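Local coordinates for iron-regulated ABC transporter siderophore-binding protein SirA (Staphylococcus aureus subsp. aureus, PDB 3MWF) that binds the ferric siderophore staphyloferrin B and probably delivers it to an ABC transporter for iron uptake, at residues Tyr180-Phe190 with Gly276-Leu287; Gly30-Val40 with Thr119-Lys129. All blocks are in the same frame, centred on the assembly; numbering follows the deposited sequence.

Contact 1 (Tyr180-Phe190 with Gly276-Leu287); sequences YAGEILNDLGF and GYKSSLKLIDDL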
loop_
_atom_site.group_PDB
_atom_site.type_symbol
_atom_site.label_atom_id
_atom_site.label_comp_id
_atom_site.label_asym_id
_atom_site.label_seq_id
_atom_site.Cartn_x
_atom_site.Cartn_y
_atom_site.Cartn_z
ATOM N N TYR A 180 1.730 -3.578 -1.521
ATOM C CA TYR A 180 2.311 -2.345 -1.002
ATOM C C TYR A 180 3.700 -2.562 -0.402
ATOM O O TYR A 180 4.666 -1.900 -0.841
ATOM C CB TYR A 180 1.405 -1.729 0.077
ATOM C CG TYR A 180 1.917 -0.374 0.482
ATOM C CD1 TYR A 180 1.780 0.729 -0.389
ATOM C CD2 TYR A 180 2.560 -0.190 1.713
ATOM C CE1 TYR A 180 2.277 1.968 -0.029
ATOM C CE2 TYR A 180 3.066 1.077 2.068
ATOM C CZ TYR A 180 2.916 2.125 1.197
ATOM O OH TYR A 180 3.369 3.375 1.529
ATOM N N ALA A 181 3.788 -3.426 0.618
ATOM C CA ALA A 181 5.066 -3.586 1.330
ATOM C C ALA A 181 6.036 -4.409 0.503
ATOM O O ALA A 181 7.214 -4.108 0.476
ATOM C CB ALA A 181 4.873 -4.228 2.711
ATOM N N GLY A 182 5.534 -5.421 -0.204
ATOM C CA GLY A 182 6.429 -6.248 -1.041
ATOM C C GLY A 182 7.176 -5.475 -2.126
ATOM O O GLY A 182 8.375 -5.728 -2.385
ATOM N N GLU A 183 6.494 -4.534 -2.773
ATOM C CA GLU A 183 7.183 -3.690 -3.749
ATOM C C GLU A 183 8.212 -2.746 -3.124
ATOM O O GLU A 183 9.277 -2.535 -3.710
ATOM C CB GLU A 183 6.212 -2.897 -4.619
ATOM C CG GLU A 183 5.359 -3.815 -5.531
ATOM C CD GLU A 183 4.750 -3.068 -6.708
ATOM O OE1 GLU A 183 4.960 -1.860 -6.892
ATOM O OE2 GLU A 183 4.063 -3.710 -7.508
ATOM N N ILE A 184 7.892 -2.169 -1.958
ATOM C CA ILE A 184 8.848 -1.311 -1.258
ATOM C C ILE A 184 10.081 -2.102 -0.825
ATOM O O ILE A 184 11.208 -1.656 -1.054
ATOM C CB ILE A 184 8.182 -0.591 -0.083
ATOM C CG1 ILE A 184 7.211 0.454 -0.655
ATOM C CG2 ILE A 184 9.249 0.136 0.790
ATOM C CD1 ILE A 184 6.181 0.949 0.385
ATOM N N LEU A 185 9.877 -3.287 -0.252
ATOM C CA LEU A 185 11.035 -4.111 0.110
ATOM C C LEU A 185 11.879 -4.411 -1.129
ATOM O O LEU A 185 13.118 -4.448 -1.033
ATOM C CB LEU A 185 10.647 -5.408 0.825
ATOM C CG LEU A 185 9.938 -5.262 2.165
ATOM C CD1 LEU A 185 9.751 -6.631 2.781
ATOM C CD2 LEU A 185 10.688 -4.295 3.098
ATOM N N ASN A 186 11.224 -4.697 -2.253
ATOM C CA ASN A 186 11.955 -4.915 -3.505
ATOM C C ASN A 186 12.803 -3.662 -3.888
ATOM O O ASN A 186 13.981 -3.776 -4.271
ATOM C CB ASN A 186 10.993 -5.284 -4.656
ATOM C CG ASN A 186 11.738 -5.871 -5.857
ATOM O OD1 ASN A 186 11.981 -5.192 -6.871
ATOM N ND2 ASN A 186 12.124 -7.110 -5.734
ATOM N N ASP A 187 12.225 -2.473 -3.749
ATOM C CA ASP A 187 12.971 -1.235 -3.991
ATOM C C ASP A 187 14.205 -1.138 -3.099
ATOM O O ASP A 187 15.273 -0.670 -3.531
ATOM C CB ASP A 187 12.083 -0.011 -3.704
ATOM C CG ASP A 187 11.064 0.274 -4.795
ATOM O OD1 ASP A 187 11.125 -0.284 -5.912
ATOM O OD2 ASP A 187 10.192 1.116 -4.539
ATOM N N LEU A 188 14.049 -1.564 -1.861
ATOM C CA LEU A 188 15.100 -1.466 -0.849
ATOM C C LEU A 188 16.222 -2.491 -1.034
ATOM O O LEU A 188 17.210 -2.468 -0.312
ATOM C CB LEU A 188 14.482 -1.602 0.534
ATOM C CG LEU A 188 13.540 -0.453 0.873
ATOM C CD1 LEU A 188 12.832 -0.790 2.150
ATOM C CD2 LEU A 188 14.336 0.907 1.003
ATOM N N GLY A 189 16.038 -3.394 -1.992
ATOM C CA GLY A 189 17.041 -4.417 -2.314
ATOM C C GLY A 189 16.904 -5.776 -1.676
ATOM O O GLY A 189 17.766 -6.644 -1.875
ATOM N N PHE A 190 15.832 -5.989 -0.906
ATOM C CA PHE A 190 15.544 -7.300 -0.363
ATOM C C PHE A 190 15.167 -8.200 -1.512
ATOM O O PHE A 190 14.578 -7.735 -2.476
ATOM C CB PHE A 190 14.368 -7.238 0.620
ATOM C CG PHE A 190 14.723 -6.575 1.943
ATOM C CD1 PHE A 190 15.338 -7.311 2.962
ATOM C CD2 PHE A 190 14.420 -5.231 2.158
ATOM C CE1 PHE A 190 15.649 -6.722 4.186
ATOM C CE2 PHE A 190 14.756 -4.605 3.402
ATOM C CZ PHE A 190 15.362 -5.343 4.393
ATOM N N GLY A 276 0.037 4.644 0.593
ATOM C CA GLY A 276 0.336 5.938 -0.008
ATOM C C GLY A 276 1.784 6.346 0.044
ATOM O O GLY A 276 2.683 5.522 0.300
ATOM N N TYR A 277 1.990 7.648 -0.181
ATOM C CA TYR A 277 3.316 8.229 -0.177
ATOM C C TYR A 277 3.877 8.346 1.227
ATOM O O TYR A 277 4.997 7.893 1.499
ATOM C CB TYR A 277 3.309 9.602 -0.846
ATOM C CG TYR A 277 4.693 10.192 -0.802
ATOM C CD1 TYR A 277 5.661 9.772 -1.694
ATOM C CD2 TYR A 277 5.053 11.092 0.217
ATOM C CE1 TYR A 277 6.978 10.267 -1.628
ATOM C CE2 TYR A 277 6.357 11.587 0.288
ATOM C CZ TYR A 277 7.297 11.171 -0.626
ATOM O OH TYR A 277 8.576 11.678 -0.551
ATOM N N LYS A 278 3.097 8.932 2.133
ATOM C CA LYS A 278 3.600 9.150 3.500
ATOM C C LYS A 278 4.032 7.857 4.203
ATOM O O LYS A 278 5.064 7.836 4.887
ATOM C CB LYS A 278 2.574 9.916 4.345
ATOM C CG LYS A 278 2.505 11.371 3.926
ATOM C CD LYS A 278 1.456 12.099 4.713
ATOM C CE LYS A 278 1.513 13.601 4.379
ATOM N NZ LYS A 278 2.666 14.316 5.051
ATOM N N SER A 279 3.268 6.773 4.031
ATOM C CA SER A 279 3.607 5.509 4.685
ATOM C C SER A 279 4.875 4.886 4.153
ATOM O O SER A 279 5.509 4.106 4.855
ATOM C CB SER A 279 2.504 4.463 4.516
ATOM O OG SER A 279 1.361 4.820 5.241
ATOM N N SER A 280 5.210 5.182 2.901
ATOM C CA SER A 280 6.431 4.584 2.296
ATOM C C SER A 280 7.659 5.014 3.102
ATOM O O SER A 280 8.492 4.172 3.489
ATOM C CB SER A 280 6.576 4.902 0.786
ATOM O OG SER A 280 6.976 6.240 0.512
ATOM N N LEU A 281 7.718 6.312 3.416
ATOM C CA LEU A 281 8.824 6.846 4.203
ATOM C C LEU A 281 8.792 6.275 5.616
ATOM O O LEU A 281 9.834 5.890 6.177
ATOM C CB LEU A 281 8.750 8.386 4.217
ATOM C CG LEU A 281 8.696 9.039 2.828
ATOM C CD1 LEU A 281 8.625 10.568 2.981
ATOM C CD2 LEU A 281 9.912 8.663 1.962
ATOM N N LYS A 282 7.594 6.190 6.196
ATOM C CA LYS A 282 7.434 5.566 7.498
ATOM C C LYS A 282 7.826 4.083 7.560
ATOM O O LYS A 282 8.385 3.629 8.548
ATOM C CB LYS A 282 6.012 5.772 8.002
ATOM C CG LYS A 282 5.801 5.373 9.428
ATOM C CD LYS A 282 6.220 6.520 10.339
ATOM C CE LYS A 282 5.672 6.312 11.727
ATOM N NZ LYS A 282 6.483 5.278 12.428
ATOM N N LEU A 283 7.491 3.327 6.522
ATOM C CA LEU A 283 7.857 1.915 6.468
ATOM C C LEU A 283 9.390 1.758 6.498
ATOM O O LEU A 283 9.925 0.968 7.292
ATOM C CB LEU A 283 7.209 1.241 5.239
ATOM C CG LEU A 283 7.242 -0.291 5.163
ATOM C CD1 LEU A 283 6.208 -0.805 4.149
ATOM C CD2 LEU A 283 8.641 -0.808 4.789
ATOM N N ILE A 284 10.082 2.572 5.718
ATOM C CA ILE A 284 11.561 2.552 5.693
ATOM C C ILE A 284 12.129 2.882 7.091
ATOM O O ILE A 284 13.046 2.209 7.591
ATOM C CB ILE A 284 12.130 3.493 4.597
ATOM C CG1 ILE A 284 11.691 3.017 3.185
ATOM C CG2 ILE A 284 13.663 3.475 4.657
ATOM C CD1 ILE A 284 11.944 3.993 1.997
ATOM N N ASP A 285 11.550 3.886 7.748
ATOM C CA ASP A 285 11.937 4.199 9.141
ATOM C C ASP A 285 11.726 3.003 10.059
ATOM O O ASP A 285 12.581 2.706 10.905
ATOM C CB ASP A 285 11.105 5.369 9.688
ATOM C CG ASP A 285 11.565 6.707 9.194
ATOM O OD1 ASP A 285 12.667 6.827 8.595
ATOM O OD2 ASP A 285 10.793 7.667 9.430
ATOM N N ASP A 286 10.582 2.326 9.910
ATOM C CA ASP A 286 10.276 1.124 10.682
ATOM C C ASP A 286 11.359 0.064 10.529
ATOM O O ASP A 286 11.752 -0.571 11.506
ATOM C CB ASP A 286 8.935 0.532 10.250
ATOM C CG ASP A 286 7.761 1.165 10.956
ATOM O OD1 ASP A 286 7.984 2.057 11.797
ATOM O OD2 ASP A 286 6.608 0.761 10.663
ATOM N N LEU A 287 11.821 -0.126 9.296
ATOM C CA LEU A 287 12.868 -1.092 8.995
ATOM C C LEU A 287 14.192 -0.787 9.704
ATOM O O LEU A 287 14.802 -1.692 10.260
ATOM C CB LEU A 287 13.087 -1.182 7.491
ATOM C CG LEU A 287 11.971 -1.882 6.717
ATOM C CD1 LEU A 287 12.254 -1.684 5.240
ATOM C CD2 LEU A 287 11.885 -3.373 7.087
#

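Contact 2 (Gly30-Val40 with Thr119-Lys129); sequences GATDVAVSLGV and TTKLMGKALGK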
loop_
_atom_site.group_PDB
_atom_site.type_symbol
_atom_site.label_atom_id
_atom_site.label_comp_id
_atom_site.label_asym_id
_atom_site.label_seq_id
_atom_site.Cartn_x
_atom_site.Cartn_y
_atom_site.Cartn_z
ATOM N N GLY A 30 -4.509 5.253 -0.845
ATOM C CA GLY A 30 -3.233 5.838 -1.268
ATOM C C GLY A 30 -3.426 7.127 -2.040
ATOM O O GLY A 30 -2.587 7.998 -1.971
ATOM N N ALA A 31 -4.526 7.222 -2.787
ATOM C CA ALA A 31 -4.843 8.423 -3.556
ATOM C C ALA A 31 -5.126 9.562 -2.578
ATOM O O ALA A 31 -4.680 10.695 -2.771
ATOM C CB ALA A 31 -6.045 8.163 -4.469
ATOM N N THR A 32 -5.836 9.252 -1.498
ATOM C CA THR A 32 -6.092 10.275 -0.452
ATOM C C THR A 32 -4.797 10.795 0.150
ATOM O O THR A 32 -4.607 12.022 0.319
ATOM C CB THR A 32 -6.976 9.689 0.633
ATOM O OG1 THR A 32 -8.177 9.216 0.015
ATOM C CG2 THR A 32 -7.377 10.785 1.649
ATOM N N ASP A 33 -3.906 9.861 0.442
ATOM C CA ASP A 33 -2.597 10.171 0.980
ATOM C C ASP A 33 -1.779 11.004 0.009
ATOM O O ASP A 33 -1.148 11.995 0.393
ATOM C CB ASP A 33 -1.873 8.866 1.342
ATOM C CG ASP A 33 -0.477 9.108 1.946
ATOM O OD1 ASP A 33 0.451 9.523 1.199
ATOM O OD2 ASP A 33 -0.317 8.855 3.177
ATOM N N VAL A 34 -1.784 10.608 -1.254
ATOM C CA VAL A 34 -1.005 11.321 -2.270
ATOM C C VAL A 34 -1.552 12.745 -2.468
ATOM O O VAL A 34 -0.771 13.694 -2.604
ATOM C CB VAL A 34 -0.946 10.500 -3.577
ATOM C CG1 VAL A 34 -0.441 11.349 -4.779
ATOM C CG2 VAL A 34 -0.039 9.290 -3.384
ATOM N N ALA A 35 -2.879 12.894 -2.446
ATOM C CA ALA A 35 -3.475 14.235 -2.615
ATOM C C ALA A 35 -2.956 15.153 -1.504
ATOM O O ALA A 35 -2.471 16.272 -1.754
ATOM C CB ALA A 35 -4.991 14.141 -2.554
ATOM N N VAL A 36 -3.045 14.675 -0.268
ATOM C CA VAL A 36 -2.524 15.442 0.870
ATOM C C VAL A 36 -1.027 15.765 0.718
ATOM O O VAL A 36 -0.581 16.910 0.945
ATOM C CB VAL A 36 -2.850 14.704 2.195
ATOM C CG1 VAL A 36 -2.063 15.281 3.391
ATOM C CG2 VAL A 36 -4.364 14.713 2.478
ATOM N N SER A 37 -0.252 14.772 0.289
ATOM C CA SER A 37 1.191 14.919 0.085
ATOM C C SER A 37 1.539 15.975 -0.974
ATOM O O SER A 37 2.603 16.638 -0.903
ATOM C CB SER A 37 1.773 13.560 -0.313
ATOM O OG SER A 37 1.696 12.648 0.781
ATOM N N LEU A 38 0.649 16.117 -1.951
ATOM C CA LEU A 38 0.810 17.089 -3.037
ATOM C C LEU A 38 0.214 18.467 -2.689
ATOM O O LEU A 38 0.218 19.377 -3.532
ATOM C CB LEU A 38 0.193 16.547 -4.327
ATOM C CG LEU A 38 0.921 15.363 -4.978
ATOM C CD1 LEU A 38 0.081 14.785 -6.079
ATOM C CD2 LEU A 38 2.283 15.775 -5.529
ATOM N N GLY A 39 -0.300 18.602 -1.468
ATOM C CA GLY A 39 -0.838 19.878 -0.955
ATOM C C GLY A 39 -2.277 20.160 -1.355
ATOM O O GLY A 39 -2.724 21.319 -1.302
ATOM N N VAL A 40 -2.999 19.119 -1.767
ATOM C CA VAL A 40 -4.394 19.239 -2.177
ATOM C C VAL A 40 -5.313 18.427 -1.263
ATOM O O VAL A 40 -5.358 17.195 -1.373
ATOM C CB VAL A 40 -4.590 18.772 -3.651
ATOM C CG1 VAL A 40 -6.031 18.976 -4.106
ATOM C CG2 VAL A 40 -3.640 19.487 -4.591
ATOM N N THR A 119 0.546 6.254 -8.565
ATOM C CA THR A 119 -0.482 7.178 -8.046
ATOM C C THR A 119 0.073 8.613 -7.990
ATOM O O THR A 119 -0.598 9.557 -8.395
ATOM C CB THR A 119 -0.937 6.711 -6.646
ATOM O OG1 THR A 119 -1.377 5.363 -6.766
ATOM C CG2 THR A 119 -2.083 7.565 -6.096
ATOM N N THR A 120 1.308 8.764 -7.511
ATOM C CA THR A 120 1.929 10.085 -7.352
ATOM C C THR A 120 2.167 10.753 -8.701
ATOM O O THR A 120 1.836 11.926 -8.882
ATOM C CB THR A 120 3.244 9.989 -6.570
ATOM O OG1 THR A 120 2.973 9.498 -5.248
ATOM C CG2 THR A 120 3.907 11.358 -6.428
ATOM N N LYS A 121 2.700 9.991 -9.653
ATOM C CA LYS A 121 2.890 10.510 -11.026
ATOM C C LYS A 121 1.578 10.895 -11.701
ATOM O O LYS A 121 1.460 11.996 -12.242
ATOM C CB LYS A 121 3.628 9.480 -11.892
ATOM C CG LYS A 121 5.076 9.301 -11.526
ATOM C CD LYS A 121 5.663 8.086 -12.269
ATOM C CE LYS A 121 6.575 7.276 -11.346
ATOM N NZ LYS A 121 7.410 6.272 -12.094
ATOM N N LEU A 122 0.593 9.997 -11.665
ATOM C CA LEU A 122 -0.718 10.267 -12.258
ATOM C C LEU A 122 -1.369 11.497 -11.637
ATOM O O LEU A 122 -1.898 12.355 -12.349
ATOM C CB LEU A 122 -1.646 9.067 -12.099
ATOM C CG LEU A 122 -3.068 9.235 -12.639
ATOM C CD1 LEU A 122 -3.057 9.527 -14.127
ATOM C CD2 LEU A 122 -3.868 7.980 -12.388
ATOM N N MET A 123 -1.370 11.556 -10.311
ATOM C CA MET A 123 -2.034 12.662 -9.642
ATOM C C MET A 123 -1.272 13.959 -9.828
ATOM O O MET A 123 -1.898 15.024 -9.934
ATOM C CB MET A 123 -2.302 12.338 -8.175
ATOM C CG MET A 123 -3.369 11.259 -8.014
ATOM S SD MET A 123 -3.791 10.849 -6.306
ATOM C CE MET A 123 -4.516 12.411 -5.801
ATOM N N GLY A 124 0.053 13.861 -9.929
ATOM C CA GLY A 124 0.886 15.024 -10.246
ATOM C C GLY A 124 0.420 15.657 -11.557
ATOM O O GLY A 124 0.208 16.883 -11.637
ATOM N N LYS A 125 0.245 14.818 -12.579
ATOM C CA LYS A 125 -0.207 15.287 -13.893
ATOM C C LYS A 125 -1.640 15.846 -13.862
ATOM O O LYS A 125 -1.908 16.911 -14.415
ATOM C CB LYS A 125 -0.072 14.186 -14.944
ATOM C CG LYS A 125 -0.251 14.700 -16.373
ATOM C CD LYS A 125 0.346 13.749 -17.411
ATOM C CE LYS A 125 -0.034 14.159 -18.847
ATOM N NZ LYS A 125 0.358 15.572 -19.184
ATOM N N ALA A 126 -2.541 15.125 -13.192
ATOM C CA ALA A 126 -3.944 15.473 -13.160
ATOM C C ALA A 126 -4.176 16.772 -12.408
ATOM O O ALA A 126 -5.070 17.557 -12.779
ATOM C CB ALA A 126 -4.769 14.328 -12.544
ATOM N N LEU A 127 -3.369 17.003 -11.378
ATOM C CA LEU A 127 -3.552 18.156 -10.480
ATOM C C LEU A 127 -2.743 19.396 -10.862
ATOM O O LEU A 127 -2.882 20.446 -10.204
ATOM C CB LEU A 127 -3.223 17.775 -9.029
ATOM C CG LEU A 127 -4.205 16.827 -8.337
ATOM C CD1 LEU A 127 -3.574 16.266 -7.066
ATOM C CD2 LEU A 127 -5.460 17.588 -8.000
ATOM N N GLY A 128 -1.925 19.272 -11.905
ATOM C CA GLY A 128 -0.916 20.278 -12.267
ATOM C C GLY A 128 0.082 20.474 -11.135
ATOM O O GLY A 128 0.438 21.610 -10.789
ATOM N N LYS A 129 0.500 19.364 -10.530
ATOM C CA LYS A 129 1.498 19.372 -9.464
ATOM C C LYS A 129 2.676 18.456 -9.836
ATOM O O LYS A 129 3.217 17.731 -8.983
ATOM C CB LYS A 129 0.873 18.921 -8.139
ATOM C CG LYS A 129 -0.235 19.817 -7.603
ATOM C CD LYS A 129 0.282 21.080 -6.950
ATOM C CE LYS A 129 -0.869 21.841 -6.334
ATOM N NZ LYS A 129 -0.448 23.203 -5.928
#

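Contact 1 (Tyr180-Phe190 with Gly276-Leu287)
Leu283 packs as a knob into a hole formed by Tyr180, Ala181, Ile184 and Leu185, and Tyr180 also reaches on to the start of helix 277-287. The packing lies in the C-terminal lobe; the two lobes are joined by the long helix 130-155, as in class III (siderophore-type) binding proteins. The 11.0 Å between the axes of the two short helical segments leaves the interface to side chains; the segments cross at -62°. The CD1 branch of Leu283 points at Ala181 CB (3.9 Å), while CD2 meets Ile184 CG2 as the two side chains reach toward each other tip to tip. Further along, Leu188 and Ile284 cross at a slant, CD2 of the leucine lying 4.0 Å from CG1 of the isoleucine. Leu287 CD1 ends the row, 3.7 Å from Leu185 CD2 and only 3.3 Å from Leu188 CD1, a pair tighter than ordinary van der Waals contact. Just beyond, Gly189 closes the first helix with a Schellman motif, and Phe190 brings CE2 to within 4.3 Å of Leu287 CD1. Phe116 of helix 116-127 and Tyr140 of helix 130-155 cover neighbouring parts of this buried packing. At the other end the chemistry turns polar. With CG of Tyr180 trans to the backbone N (chi1 -173°), the ring is carried out toward Gly276, and Ile184 CD1 of its own helix lies over one face, offset toward the rim. The phenol OH of Tyr180 donates to Gly276 O at 2.6 Å, the acceptor lying at the ring edge, with a C=O...donor angle of 148° and the donor tilted a little out of the carbonyl plane.

Contact 2 (Gly30-Val40 with Thr119-Lys129)
Met123 leaves its backbone with CG trans to the carbonyl carbon (chi1 -69°), runs extended to SD, then bends at chi3 (65°), which turns CE in against helix 30-37. The methyl therefore settles 3.7 Å from Ala35 CB, while SD lies 3.7 Å from Val34 CG1. Val34 spreads its two branches over the other helix: CG1 takes the sulfur, and CG2 passes 3.8 Å from Thr119 CG2 and touches Thr120 OG1, a hydroxyl whose hydrogen bond goes to Phe116 O. One turn on, Leu38 aims CD1 between Met123 CB and Gly124 N, both at 4.0 Å, and Leu127 CD1 stands 4.1 Å from it. Val40 CG2 meets Leu127 CD1 and the aliphatic CE of Lys129, so the lysine contributes carbon here. Both helices end in Schellman motifs, at Gly39 and Gly128. Val88 and Thr26, from neighbouring parallel strands, touch Met123 and Ala31 on the sheet side of the pair. The axes of the two short helical segments come within 9.7 Å and cross at -54°. Helices packed on a mainly parallel sheet in this way make up the alpha/beta N-terminal lobe of this binding-protein fold.

Contact 1 and contact 2 each pack two helices, one pair in either lobe, at similar crossing angles, and their centres lie 18 Å apart. Both are buried, but contact 1 sits nearer the middle of the chain, whereas contact 2 runs out to partly exposed Val40 and Lys129. Their chemistry also differs: a tyrosine hydroxyl bonded to a backbone carbonyl ends the leucine-rich packing of 180-190 with 276-287, while 30-40 with 119-129 meet through methyls, a thioether and a lysine chain. The two contacts touch at Asp33, whose OD1 accepts a probable hydrogen bond from Lys278 N, 2.9 Å away, and helix 130-155 touches both.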